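Local coordinates for protein methylmalonate-semialdehyde dehydrogenase (Oceanimonas doudoroffii, PDB 4ZZ7) that oxidises methylmalonate semialdehyde with NAD as the cofactor, acting as an acylating dehydrogenase of the aldehyde dehydrogenase family, at residues H9-Q23 against K35-A48. Residues are numbered along the deposited sequence; the frame is centred on the assembly and turned at random.
Sequences HLINGQLVTENTRSQ and KQLDLASTKTVEQA
Glu-18 and Asp-38 each carry CG anti to the backbone N (chi1 -173° and -169°), which helps turn both carboxylates across the contact, and Glu-18 then runs extended to the start of helix 42-61. There its OE1 takes the backbone N-H of the N-cap residue Ser-41 on the syn lone pair, 2.9 Å from Ser-41 N. The hydroxyl of Ser-41 donates to the same oxygen from above the carboxylate plane. Thr-20 OG1 holds the other oxygen, OE2, at 2.7 Å. Asp-38, at the end of strand 32-38, holds the loop at Glu-18 and Asn-19: its OD1 accepts from Asn-19 N on the syn side, somewhat out of the carboxylate plane (3.0 Å), while OD2 takes Glu-18 N from above that plane (2.9 Å). His-9 NE2 adds a weak, bent bond to OD2, with ring and carboxylate planes 49° apart; Asn-205 N holds its ND1. Gln-23 and Leu-37 form a hydrogen-bonded antiparallel pair, Ser-22 and Asp-38 the non-hydrogen-bonded one, and just beyond, Leu-39 N donates to Arg-21 O. Leu-39 CB sits over one face of the Arg-21 guanidinium, which forms salt bridges with Asp-207 and Glu-209. Ile-11 packs CG1 on Ala-48 CB (3.9 Å). Hairpin 22-27/32-38, its Leu-37 against the NAD-binding residue Glu-178, thus leads into helix 42-61 through two carboxylates that gather backbone N-H groups; the helix dipole would probably help keep Glu-18 ionised.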
loop_
_atom_site.group_PDB
_atom_site.type_symbol
_atom_site.label_atom_id
_atom_site.label_comp_id
_atom_site.label_asym_id
_atom_site.label_seq_id
_atom_site.Cartn_x
_atom_site.Cartn_y
_atom_site.Cartn_z
ATOM N N HIS A 9 13.361 -15.888 -35.654
ATOM C CA HIS A 9 13.476 -15.695 -34.232
ATOM C C HIS A 9 14.203 -14.396 -33.982
ATOM O O HIS A 9 15.063 -14.007 -34.749
ATOM C CB HIS A 9 14.306 -16.805 -33.605
ATOM C CG HIS A 9 13.957 -18.174 -34.075
ATOM N ND1 HIS A 9 12.705 -18.713 -33.916
ATOM C CD2 HIS A 9 14.703 -19.128 -34.682
ATOM C CE1 HIS A 9 12.682 -19.937 -34.411
ATOM N NE2 HIS A 9 13.885 -20.215 -34.883
ATOM N N LEU A 10 13.868 -13.742 -32.885
ATOM C CA LEU A 10 14.524 -12.523 -32.464
ATOM C C LEU A 10 15.472 -12.889 -31.340
ATOM O O LEU A 10 15.035 -13.197 -30.228
ATOM C CB LEU A 10 13.470 -11.527 -31.985
ATOM C CG LEU A 10 13.945 -10.185 -31.437
ATOM C CD1 LEU A 10 14.813 -9.452 -32.443
ATOM C CD2 LEU A 10 12.725 -9.347 -31.071
ATOM N N ILE A 11 16.766 -12.879 -31.636
ATOM C CA ILE A 11 17.779 -13.176 -30.628
ATOM C C ILE A 11 18.899 -12.149 -30.635
ATOM O O ILE A 11 19.644 -12.035 -31.597
ATOM C CB ILE A 11 18.398 -14.569 -30.825
ATOM C CG1 ILE A 11 17.309 -15.641 -30.745
ATOM C CG2 ILE A 11 19.472 -14.821 -29.775
ATOM C CD1 ILE A 11 17.792 -17.062 -30.966
ATOM N N ASN A 12 19.036 -11.441 -29.524
ATOM C CA ASN A 12 19.985 -10.339 -29.392
ATOM C C ASN A 12 19.784 -9.276 -30.486
ATOM O O ASN A 12 20.730 -8.835 -31.126
ATOM C CB ASN A 12 21.419 -10.872 -29.354
ATOM C CG ASN A 12 22.347 -10.018 -28.491
ATOM O OD1 ASN A 12 22.183 -9.926 -27.276
ATOM N ND2 ASN A 12 23.338 -9.423 -29.106
ATOM N N GLY A 13 18.525 -8.884 -30.682
ATOM C CA GLY A 13 18.167 -7.757 -31.556
ATOM C C GLY A 13 18.321 -8.030 -33.040
ATOM O O GLY A 13 18.494 -7.101 -33.840
ATOM N N GLN A 14 18.260 -9.303 -33.415
ATOM C CA GLN A 14 18.468 -9.681 -34.787
ATOM C C GLN A 14 17.652 -10.876 -35.155
ATOM O O GLN A 14 17.510 -11.792 -34.353
ATOM C CB GLN A 14 19.932 -9.984 -35.004
ATOM C CG GLN A 14 20.789 -8.733 -34.992
ATOM C CD GLN A 14 22.158 -8.986 -35.534
ATOM O OE1 GLN A 14 22.513 -10.127 -35.847
ATOM N NE2 GLN A 14 22.949 -7.924 -35.656
ATOM N N LEU A 15 17.115 -10.848 -36.374
ATOM C CA LEU A 15 16.371 -11.971 -36.938
ATOM C C LEU A 15 17.292 -13.099 -37.340
ATOM O O LEU A 15 18.186 -12.912 -38.137
ATOM C CB LEU A 15 15.587 -11.542 -38.177
ATOM C CG LEU A 15 14.365 -10.674 -37.942
ATOM C CD1 LEU A 15 13.697 -10.444 -39.287
ATOM C CD2 LEU A 15 13.390 -11.331 -36.963
ATOM N N VAL A 16 17.064 -14.279 -36.798
ATOM C CA VAL A 16 17.854 -15.453 -37.166
ATOM C C VAL A 16 16.964 -16.658 -37.441
ATOM O O VAL A 16 15.823 -16.753 -36.980
ATOM C CB VAL A 16 18.910 -15.819 -36.092
ATOM C CG1 VAL A 16 19.855 -14.642 -35.838
ATOM C CG2 VAL A 16 18.249 -16.273 -34.798
ATOM N N THR A 17 17.498 -17.595 -38.200
ATOM C CA THR A 17 16.717 -18.755 -38.541
ATOM C C THR A 17 17.582 -19.988 -38.626
ATOM O O THR A 17 18.608 -19.986 -39.288
ATOM C CB THR A 17 15.908 -18.507 -39.811
ATOM O OG1 THR A 17 15.256 -19.727 -40.178
ATOM C CG2 THR A 17 16.793 -17.977 -40.949
ATOM N N GLU A 18 17.155 -21.027 -37.921
ATOM C CA GLU A 18 17.967 -22.209 -37.704
ATOM C C GLU A 18 17.967 -23.120 -38.912
ATOM O O GLU A 18 19.023 -23.623 -39.287
ATOM C CB GLU A 18 17.462 -22.987 -36.501
ATOM C CG GLU A 18 18.359 -24.148 -36.099
ATOM C CD GLU A 18 17.729 -25.016 -35.035
ATOM O OE1 GLU A 18 17.233 -24.462 -34.034
ATOM O OE2 GLU A 18 17.717 -26.255 -35.188
ATOM N N ASN A 19 16.780 -23.361 -39.474
ATOM C CA ASN A 19 16.610 -24.093 -40.742
ATOM C C ASN A 19 16.840 -25.601 -40.693
ATOM O O ASN A 19 17.300 -26.191 -41.677
ATOM C CB ASN A 19 17.461 -23.476 -41.868
ATOM C CG ASN A 19 16.951 -22.122 -42.291
ATOM O OD1 ASN A 19 15.748 -21.964 -42.579
ATOM N ND2 ASN A 19 17.855 -21.133 -42.357
ATOM N N THR A 20 16.506 -26.221 -39.567
ATOM C CA THR A 20 16.556 -27.681 -39.469
ATOM C C THR A 20 15.167 -28.311 -39.459
ATOM O O THR A 20 15.027 -29.500 -39.729
ATOM C CB THR A 20 17.411 -28.178 -38.268
ATOM O OG1 THR A 20 16.705 -28.011 -37.046
ATOM C CG2 THR A 20 18.786 -27.456 -38.210
ATOM N N ARG A 21 14.137 -27.518 -39.187
ATOM C CA ARG A 21 12.771 -28.039 -39.087
ATOM C C ARG A 21 11.764 -26.903 -39.201
ATOM O O ARG A 21 12.002 -25.814 -38.685
ATOM C CB ARG A 21 12.624 -28.745 -37.739
ATOM C CG ARG A 21 11.296 -29.438 -37.512
ATOM C CD ARG A 21 11.467 -30.506 -36.448
ATOM N NE ARG A 21 11.970 -29.962 -35.180
ATOM C CZ ARG A 21 11.205 -29.636 -34.130
ATOM N NH1 ARG A 21 9.865 -29.773 -34.164
ATOM N NH2 ARG A 21 11.785 -29.173 -33.027
ATOM N N SER A 22 10.647 -27.135 -39.874
ATOM C CA SER A 22 9.644 -26.071 -39.989
ATOM C C SER A 22 8.209 -26.565 -40.035
ATOM O O SER A 22 7.931 -27.767 -40.155
ATOM C CB SER A 22 9.922 -25.193 -41.215
ATOM O OG SER A 22 9.188 -25.649 -42.335
ATOM N N GLN A 23 7.299 -25.602 -39.967
ATOM C CA GLN A 23 5.888 -25.893 -39.829
ATOM C C GLN A 23 5.008 -24.853 -40.525
ATOM O O GLN A 23 5.335 -23.673 -40.609
ATOM C CB GLN A 23 5.544 -25.990 -38.348
ATOM C CG GLN A 23 4.136 -26.490 -38.103
ATOM C CD GLN A 23 3.855 -26.709 -36.642
ATOM O OE1 GLN A 23 4.745 -27.102 -35.889
ATOM N NE2 GLN A 23 2.621 -26.466 -36.225
ATOM N N LYS A 35 2.548 -19.213 -44.643
ATOM C CA LYS A 35 3.962 -19.007 -44.309
ATOM C C LYS A 35 4.540 -20.237 -43.609
ATOM O O LYS A 35 3.801 -21.064 -43.078
ATOM C CB LYS A 35 4.143 -17.763 -43.415
ATOM C CG LYS A 35 3.115 -16.654 -43.650
ATOM C CD LYS A 35 3.312 -15.407 -42.792
ATOM C CE LYS A 35 4.548 -14.607 -43.219
ATOM N NZ LYS A 35 4.800 -13.400 -42.371
ATOM N N GLN A 36 5.871 -20.347 -43.638
ATOM C CA GLN A 36 6.616 -21.400 -42.930
ATOM C C GLN A 36 7.215 -20.828 -41.653
ATOM O O GLN A 36 7.872 -19.779 -41.665
ATOM C CB GLN A 36 7.767 -21.944 -43.787
ATOM C CG GLN A 36 7.345 -22.792 -44.968
ATOM C CD GLN A 36 6.593 -24.035 -44.538
ATOM O OE1 GLN A 36 7.109 -24.853 -43.771
ATOM N NE2 GLN A 36 5.363 -24.177 -45.012
ATOM N N LEU A 37 7.011 -21.530 -40.550
ATOM C CA LEU A 37 7.571 -21.110 -39.283
ATOM C C LEU A 37 8.748 -21.973 -38.927
ATOM O O LEU A 37 8.606 -23.177 -38.755
ATOM C CB LEU A 37 6.523 -21.218 -38.194
ATOM C CG LEU A 37 7.013 -20.801 -36.814
ATOM C CD1 LEU A 37 7.504 -19.352 -36.808
ATOM C CD2 LEU A 37 5.887 -21.050 -35.829
ATOM N N ASP A 38 9.908 -21.343 -38.799
ATOM C CA ASP A 38 11.108 -22.034 -38.327
ATOM C C ASP A 38 10.928 -22.497 -36.880
ATOM O O ASP A 38 10.488 -21.726 -36.053
ATOM C CB ASP A 38 12.315 -21.111 -38.415
ATOM C CG ASP A 38 13.609 -21.847 -38.198
ATOM O OD1 ASP A 38 13.900 -22.781 -38.977
ATOM O OD2 ASP A 38 14.350 -21.487 -37.261
ATOM N N LEU A 39 11.241 -23.751 -36.587
ATOM C CA LEU A 39 11.134 -24.258 -35.225
ATOM C C LEU A 39 12.506 -24.346 -34.567
ATOM O O LEU A 39 13.416 -25.000 -35.072
ATOM C CB LEU A 39 10.428 -25.614 -35.185
ATOM C CG LEU A 39 9.011 -25.638 -35.776
ATOM C CD1 LEU A 39 8.392 -27.006 -35.563
ATOM C CD2 LEU A 39 8.085 -24.569 -35.191
ATOM N N ALA A 40 12.635 -23.688 -33.420
ATOM C CA ALA A 40 13.914 -23.585 -32.741
ATOM C C ALA A 40 14.188 -24.802 -31.902
ATOM O O ALA A 40 13.308 -25.345 -31.248
ATOM C CB ALA A 40 13.961 -22.343 -31.872
ATOM N N SER A 41 15.443 -25.200 -31.911
ATOM C CA SER A 41 15.873 -26.412 -31.256
ATOM C C SER A 41 16.504 -25.997 -29.958
ATOM O O SER A 41 16.749 -24.814 -29.745
ATOM C CB SER A 41 16.909 -27.107 -32.139
ATOM O OG SER A 41 18.034 -26.242 -32.330
ATOM N N THR A 42 16.834 -26.964 -29.117
ATOM C CA THR A 42 17.405 -26.643 -27.814
ATOM C C THR A 42 18.708 -25.815 -27.924
ATOM O O THR A 42 19.048 -25.085 -27.007
ATOM C CB THR A 42 17.666 -27.892 -26.941
ATOM O OG1 THR A 42 18.686 -28.672 -27.539
ATOM C CG2 THR A 42 16.461 -28.771 -26.824
ATOM N N LYS A 43 19.436 -25.920 -29.025
ATOM C CA LYS A 43 20.652 -25.114 -29.210
ATOM C C LYS A 43 20.365 -23.635 -29.491
ATOM O O LYS A 43 21.144 -22.742 -29.107
ATOM C CB LYS A 43 21.471 -25.674 -30.368
ATOM C CG LYS A 43 22.754 -24.901 -30.633
ATOM C CD LYS A 43 23.456 -25.368 -31.892
ATOM C CE LYS A 43 24.627 -24.447 -32.215
ATOM N NZ LYS A 43 25.346 -24.864 -33.449
ATOM N N THR A 44 19.274 -23.397 -30.217
ATOM C CA THR A 44 18.853 -22.059 -30.603
ATOM C C THR A 44 18.256 -21.337 -29.408
ATOM O O THR A 44 18.578 -20.190 -29.152
ATOM C CB THR A 44 17.826 -22.126 -31.744
ATOM O OG1 THR A 44 18.422 -22.769 -32.875
ATOM C CG2 THR A 44 17.356 -20.714 -32.145
ATOM N N VAL A 45 17.366 -22.010 -28.689
ATOM C CA VAL A 45 16.804 -21.465 -27.454
ATOM C C VAL A 45 17.956 -21.032 -26.534
ATOM O O VAL A 45 17.948 -19.920 -26.021
ATOM C CB VAL A 45 15.874 -22.477 -26.728
ATOM C CG1 VAL A 45 15.413 -21.934 -25.392
ATOM C CG2 VAL A 45 14.650 -22.804 -27.566
ATOM N N GLU A 46 18.949 -21.902 -26.359
ATOM C CA GLU A 46 20.088 -21.627 -25.480
ATOM C C GLU A 46 20.860 -20.379 -25.893
ATOM O O GLU A 46 21.353 -19.671 -25.039
ATOM C CB GLU A 46 21.024 -22.839 -25.397
ATOM C CG GLU A 46 20.515 -23.976 -24.507
ATOM C CD GLU A 46 21.316 -25.277 -24.650
ATOM O OE1 GLU A 46 20.932 -26.303 -24.060
ATOM O OE2 GLU A 46 22.347 -25.297 -25.353
ATOM N N GLN A 47 20.968 -20.110 -27.192
ATOM C CA GLN A 47 21.510 -18.821 -27.664
ATOM C C GLN A 47 20.684 -17.644 -27.126
ATOM O O GLN A 47 21.257 -16.652 -26.682
ATOM C CB GLN A 47 21.568 -18.746 -29.206
ATOM C CG GLN A 47 22.551 -19.699 -29.875
ATOM C CD GLN A 47 22.512 -19.650 -31.405
ATOM O OE1 GLN A 47 21.943 -18.739 -32.014
ATOM N NE2 GLN A 47 23.132 -20.640 -32.027
ATOM N N ALA A 48 19.350 -17.758 -27.186
ATOM C CA ALA A 48 18.441 -16.696 -26.706
ATOM C C ALA A 48 18.597 -16.457 -25.192
ATOM O O ALA A 48 18.753 -15.331 -24.739
ATOM C CB ALA A 48 16.992 -17.018 -27.062
HETATM O O HOH W 1 14.657 -25.070 -37.322
#